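Side-chain contacts in hypothetical fimbrial assembly protein (Parabacteroides distasonis, PDB 3R4R), which is a putative subunit of the fimbrium tip, in filamentous surface appendages that mediate cell adhesion and biofilm formation: residues A106-A109 with N110-P113; L219-P222 with T223-V227; I234-A237 with F238-V241. All blocks are in the same frame, centred on the assembly; numbering follows the deposited sequence.

Contact 1 of 3, residues A106-A109 with N110-P113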
# COMPACT_ATOMS: atom_id res chain seq x y z
N ALA A 106 -1.23 9.85 2.70
CA ALA A 106 -2.50 9.83 3.47
C ALA A 106 -2.76 11.17 4.19
O ALA A 106 -3.82 11.34 4.78
CB ALA A 106 -2.48 8.69 4.46
N ASN A 107 -1.82 12.13 4.11
CA ASN A 107 -1.98 13.45 4.73
C ASN A 107 -3.12 14.25 4.10
O ASN A 107 -3.54 13.97 2.98
CB ASN A 107 -0.67 14.31 4.62
CG ASN A 107 0.57 13.82 5.31
OD1 ASN A 107 0.58 12.79 5.99
ND2 ASN A 107 1.67 14.55 5.14
N ASN A 108 -3.60 15.25 4.84
CA ASN A 108 -4.56 16.25 4.41
C ASN A 108 -3.73 17.42 3.84
O ASN A 108 -2.50 17.31 3.78
CB ASN A 108 -5.48 16.66 5.58
CG ASN A 108 -6.33 15.58 6.22
OD1 ASN A 108 -6.50 15.56 7.45
ND2 ASN A 108 -6.91 14.69 5.44
N ALA A 109 -4.35 18.53 3.46
CA ALA A 109 -3.63 19.66 2.89
C ALA A 109 -2.48 20.19 3.79
O ALA A 109 -1.40 20.43 3.25
CB ALA A 109 -4.58 20.80 2.64
N ASN A 110 -2.71 20.40 5.12
CA ASN A 110 -1.75 20.99 6.07
C ASN A 110 -1.39 20.09 7.26
O ASN A 110 -0.53 20.45 8.08
CB ASN A 110 -2.37 22.30 6.66
CG ASN A 110 -3.05 23.22 5.68
OD1 ASN A 110 -4.24 23.55 5.86
ND2 ASN A 110 -2.36 23.59 4.60
N ASN A 111 -2.07 18.98 7.42
CA ASN A 111 -1.87 18.08 8.56
C ASN A 111 -2.17 16.65 8.15
O ASN A 111 -2.49 16.42 6.99
CB ASN A 111 -2.77 18.53 9.76
CG ASN A 111 -4.29 18.40 9.62
OD1 ASN A 111 -4.86 18.18 8.55
ND2 ASN A 111 -5.01 18.54 10.73
N SER A 112 -2.11 15.68 9.10
CA SER A 112 -2.46 14.30 8.76
C SER A 112 -3.60 13.81 9.65
O SER A 112 -3.78 14.32 10.76
CB SER A 112 -1.26 13.37 8.88
OG SER A 112 -1.08 12.89 10.20
N PRO A 113 -4.34 12.75 9.23
CA PRO A 113 -5.37 12.18 10.13
C PRO A 113 -4.77 11.42 11.36
O PRO A 113 -5.54 10.94 12.19
CB PRO A 113 -6.11 11.20 9.20
CG PRO A 113 -5.20 10.88 8.13
CD PRO A 113 -4.29 12.04 7.94

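Contact 2 of 3, residues L219-P222 with T223-V227. With SO4 (sulfate ion), chain C.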
# COMPACT_ATOMS: atom_id res chain seq x y z
N LEU A 219 -15.69 0.59 -2.47
CA LEU A 219 -14.90 1.41 -3.40
C LEU A 219 -15.50 1.28 -4.77
O LEU A 219 -15.48 0.20 -5.36
CB LEU A 219 -13.41 1.01 -3.39
CG LEU A 219 -12.44 1.80 -4.30
CD1 LEU A 219 -12.37 3.28 -3.91
CD2 LEU A 219 -11.06 1.20 -4.22
N ALA A 220 -16.05 2.37 -5.28
CA ALA A 220 -16.70 2.37 -6.58
C ALA A 220 -15.73 2.13 -7.68
O ALA A 220 -14.61 2.64 -7.64
CB ALA A 220 -17.41 3.69 -6.81
N TYR A 221 -16.16 1.35 -8.68
CA TYR A 221 -15.41 1.14 -9.91
C TYR A 221 -15.53 2.40 -10.75
O TYR A 221 -16.65 2.83 -11.01
CB TYR A 221 -15.91 -0.10 -10.64
CG TYR A 221 -15.22 -0.41 -11.94
CD1 TYR A 221 -13.87 -0.76 -11.98
CD2 TYR A 221 -15.95 -0.48 -13.13
CE1 TYR A 221 -13.24 -1.06 -13.18
CE2 TYR A 221 -15.33 -0.85 -14.33
CZ TYR A 221 -13.98 -1.15 -14.34
OH TYR A 221 -13.36 -1.52 -15.52
N PRO A 222 -14.41 3.07 -11.13
CA PRO A 222 -14.52 4.33 -11.87
C PRO A 222 -15.38 4.22 -13.14
O PRO A 222 -15.51 3.16 -13.73
CB PRO A 222 -13.07 4.65 -12.24
CG PRO A 222 -12.27 4.02 -11.15
CD PRO A 222 -12.99 2.73 -10.87
N THR A 223 -15.97 5.36 -13.54
CA THR A 223 -16.84 5.51 -14.71
C THR A 223 -16.01 5.43 -16.01
O THR A 223 -16.58 5.26 -17.09
CB THR A 223 -17.63 6.83 -14.60
OG1 THR A 223 -16.72 7.93 -14.44
CG2 THR A 223 -18.61 6.82 -13.45
N THR A 224 -14.65 5.52 -15.89
CA THR A 224 -13.70 5.41 -17.02
C THR A 224 -13.44 3.91 -17.33
O THR A 224 -12.80 3.60 -18.33
CB THR A 224 -12.39 6.16 -16.72
OG1 THR A 224 -11.82 5.66 -15.49
CG2 THR A 224 -12.59 7.69 -16.64
N LYS A 225 -13.97 3.00 -16.46
CA LYS A 225 -13.86 1.53 -16.54
C LYS A 225 -12.40 1.11 -16.85
O LYS A 225 -12.14 0.55 -17.90
CB LYS A 225 -14.83 0.94 -17.59
CG LYS A 225 -16.29 1.26 -17.26
CD LYS A 225 -17.29 0.54 -18.15
CE LYS A 225 -18.72 0.99 -17.90
NZ LYS A 225 -19.15 0.83 -16.48
N PRO A 226 -11.43 1.41 -15.95
CA PRO A 226 -10.03 1.04 -16.24
C PRO A 226 -9.77 -0.46 -16.14
O PRO A 226 -10.46 -1.19 -15.44
CB PRO A 226 -9.23 1.79 -15.16
CG PRO A 226 -10.18 1.96 -14.04
CD PRO A 226 -11.55 2.09 -14.63
N VAL A 227 -8.74 -0.89 -16.88
CA VAL A 227 -8.27 -2.28 -17.03
C VAL A 227 -7.29 -2.57 -15.85
O VAL A 227 -7.25 -3.71 -15.40
CB VAL A 227 -7.64 -2.39 -18.45
CG1 VAL A 227 -6.50 -3.37 -18.56
CG2 VAL A 227 -8.72 -2.69 -19.46
S SO4 C . -6.32 1.48 -18.13
O1 SO4 C . -6.51 2.42 -17.01
O2 SO4 C . -5.63 2.16 -19.24
O3 SO4 C . -5.48 0.34 -17.66
O4 SO4 C . -7.61 1.01 -18.61

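Contact 3 of 3, residues I234-A237 with F238-V241. With EDO (1,2-ethanediol), chain G.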
# COMPACT_ATOMS: atom_id res chain seq x y z
N ILE A 234 -8.94 -7.59 1.83
CA ILE A 234 -10.24 -7.97 2.35
C ILE A 234 -10.06 -9.31 3.06
O ILE A 234 -9.86 -10.31 2.38
CB ILE A 234 -11.26 -8.01 1.20
CG1 ILE A 234 -11.30 -6.65 0.44
CG2 ILE A 234 -12.62 -8.43 1.74
CD1 ILE A 234 -12.01 -6.59 -0.89
N SER A 235 -10.12 -9.31 4.43
CA SER A 235 -9.94 -10.49 5.29
C SER A 235 -11.12 -11.46 5.21
O SER A 235 -10.89 -12.68 5.25
CB SER A 235 -9.73 -10.08 6.74
OG SER A 235 -10.86 -9.40 7.27
N ASP A 236 -12.38 -10.95 5.16
CA ASP A 236 -13.57 -11.82 5.13
C ASP A 236 -13.44 -12.83 3.99
O ASP A 236 -13.21 -12.46 2.83
CB ASP A 236 -14.87 -11.00 5.00
CG ASP A 236 -16.17 -11.79 5.11
OD1 ASP A 236 -16.12 -12.99 5.41
OD2 ASP A 236 -17.24 -11.18 4.93
N ALA A 237 -13.52 -14.12 4.36
CA ALA A 237 -13.41 -15.26 3.44
C ALA A 237 -14.67 -15.42 2.58
O ALA A 237 -14.63 -16.13 1.57
CB ALA A 237 -13.17 -16.53 4.24
N PHE A 238 -15.77 -14.72 2.95
CA PHE A 238 -17.09 -14.77 2.31
C PHE A 238 -17.30 -13.56 1.35
O PHE A 238 -18.31 -13.51 0.64
CB PHE A 238 -18.16 -14.81 3.43
CG PHE A 238 -19.60 -15.15 3.08
CD1 PHE A 238 -19.89 -16.16 2.17
CD2 PHE A 238 -20.65 -14.64 3.84
CE1 PHE A 238 -21.22 -16.54 1.91
CE2 PHE A 238 -21.98 -15.03 3.59
CZ PHE A 238 -22.25 -15.98 2.62
N LYS A 239 -16.34 -12.62 1.28
CA LYS A 239 -16.47 -11.48 0.38
C LYS A 239 -15.87 -11.81 -0.99
O LYS A 239 -14.97 -12.65 -1.12
CB LYS A 239 -15.85 -10.20 0.94
CG LYS A 239 -16.74 -9.55 1.98
CD LYS A 239 -16.28 -8.16 2.29
CE LYS A 239 -17.16 -7.42 3.28
NZ LYS A 239 -17.10 -8.02 4.64
N GLU A 240 -16.41 -11.17 -2.02
CA GLU A 240 -16.00 -11.40 -3.41
C GLU A 240 -15.81 -10.12 -4.17
O GLU A 240 -16.52 -9.14 -3.94
CB GLU A 240 -17.04 -12.26 -4.16
CG GLU A 240 -17.25 -13.67 -3.63
CD GLU A 240 -18.30 -14.48 -4.36
OE1 GLU A 240 -19.31 -13.88 -4.82
OE2 GLU A 240 -18.15 -15.72 -4.43
N VAL A 241 -14.88 -10.16 -5.15
CA VAL A 241 -14.63 -9.11 -6.11
C VAL A 241 -15.20 -9.68 -7.43
O VAL A 241 -14.74 -10.72 -7.92
CB VAL A 241 -13.15 -8.61 -6.17
CG1 VAL A 241 -12.72 -8.04 -4.82
CG2 VAL A 241 -12.20 -9.71 -6.59
C1 EDO G . -18.62 -6.90 -0.31
O1 EDO G . -18.73 -5.59 -0.88
C2 EDO G . -17.73 -7.75 -1.20
O2 EDO G . -16.42 -7.18 -1.31
O HOH W 1 -13.32 -13.61 0.40

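Contact 1 of 3, residues A106-A109 with N110-P113
N108 and N111 face each other across a tight reversal of the chain, where the backbone N of N108 gives a 2.7 Å hydrogen bond to O of N111. The motif is a hairpin-like turn in the loop between strands 96-104 and 131-132: 106-109 and 110-113 run 146° apart, A109 and N110 form the bend, and neither arm is a regular strand. The small methyl of A109 and the polar amide of N110 suit an exposed corner.

On the side that meets the sheet, N107 carries the contact. Its CG stands anti to the carbonyl carbon (chi1 -63°), which brings OD1 over S112, 3.5 Å from CB. The same amide has a use beyond the turn, for ND2 donates to C47 O, while the backbone N of N107 is bonded to OD1 of N46. An asparagine is apt here because its carbonyl end can rest against the turn as its NH2 binds a strand. S112, buried, directs OG to D115 and to the backbone N of F114. N108 sets CB 3.3 Å from O of N111, and its amide passes across that of N111 with the two planes 50° apart. With an alanine here in place of N108 the amide beside N111 is gone, and the N111 side chain would probably lose its neighbour and be freer to turn. The backbone O of N108 is held by the hydroxyl of Y65.

At the open end of the turn sits P113, which has no N-H to satisfy; CG and CD of its ring rest against the A106 carbonyl oxygen, with CD 3.3 Å from O of A106.

Contact 2 of 3, residues L219-P222 with T223-V227
The ring of Y221 receives the carbonyl of P226 at its edge, with P226 O near the ring plane, while K225 CA approaches obliquely; beyond the turn, L191 and V194 also touch this ring. CD of P226 stands above the ring plane near CE1 of Y221, 3.9 Å from it, on the side from which K225 CA comes. The same CD lies 3.8 Å from CB of P222, and the two proline side chains cross at about a right angle.

Tyrosine suits the place because it joins a flat apolar surface to a terminal donor. CG of Y221 lies anti to the backbone N (chi1 179°), extending the ring across the turn until OH donates to O of P226 at 2.9 Å. The hydroxyl comes from 41° above that carbonyl plane rather than along a lone pair. K225 passes the ring at roughly a right angle, CG 3.7 Å from CE2 of Y221, before its bent end delivers NZ to the carbonyl O of T192.

Underneath, P222 to K225 form a type I beta turn, closed by K225 N donating to P222 O at 3.1 Å. T224 folds OG1 against P222, 3.6 Å from its CB. Past P226, which has no N-H of its own, the N of V227 binds O4 of a sulfate at 2.8 Å in a nearly straight bond (166°).

The turn links two sheets of the transthyretin-like fold: L219 is backbone-paired with L197 of strand 191-202, and V227, bonded to Y174, leads into strand 228-232 beside strand 161-179.

Contact 3 of 3, residues I234-A237 with F238-V241
D236 holds F238 and K239 with its two carboxylate oxygens. OD1 accepts the backbone N of F238 at 3.0 Å, an Asx turn, although the N-H arrives from well above the carboxylate plane. OD2 turns its anti lone pair to NZ of K239 at 3.2 Å, a salt bridge. With chi1 at -174°, CG of D236 lies opposite the backbone N, which carries the carboxylate to both F238 N and the lysine. Aspartate fits because its short chain can accept an N-H two residues on and still offer charge. A weak 3.5 Å bond from K239 N to D236 O adds to the reversal.

Further out, the aliphatic part of the lysine is steadied by I234, whose CG2 lies 3.7 Å from CD of K239 as the two chains cross at about a right angle. An ethanediol also rests there, its C1 3.7 Å from CD of K239. CD1 of I234 lies 4.2 Å from CG1 of V241, where strand 240-246 begins; the backbone of V241 pairs with F256.

F216 gives the K239 ammonium a cation-pi partner. The ammonium is thus met by a carboxylate and by an aromatic ring, both of which probably favour its protonated form.

The three turns follow one another along the chain without touching. Contact 1 stands apart: its centre is about 25 Å from that of contact 2 and about 30 Å from that of contact 3. Contacts 2 and 3 are closer, with centres about 19 Å apart and nearest atoms about 8 Å apart, and both lie in the C-terminal, transthyretin-like part of the protein. They lie at opposite ends of strand 228-232: 219-227 leads into it, and 234-241 carries the chain on to strand 240-246. No active site links the three; the sulfate at contact 2 and the ethanediol at contact 3 probably come from the crystallisation liquor.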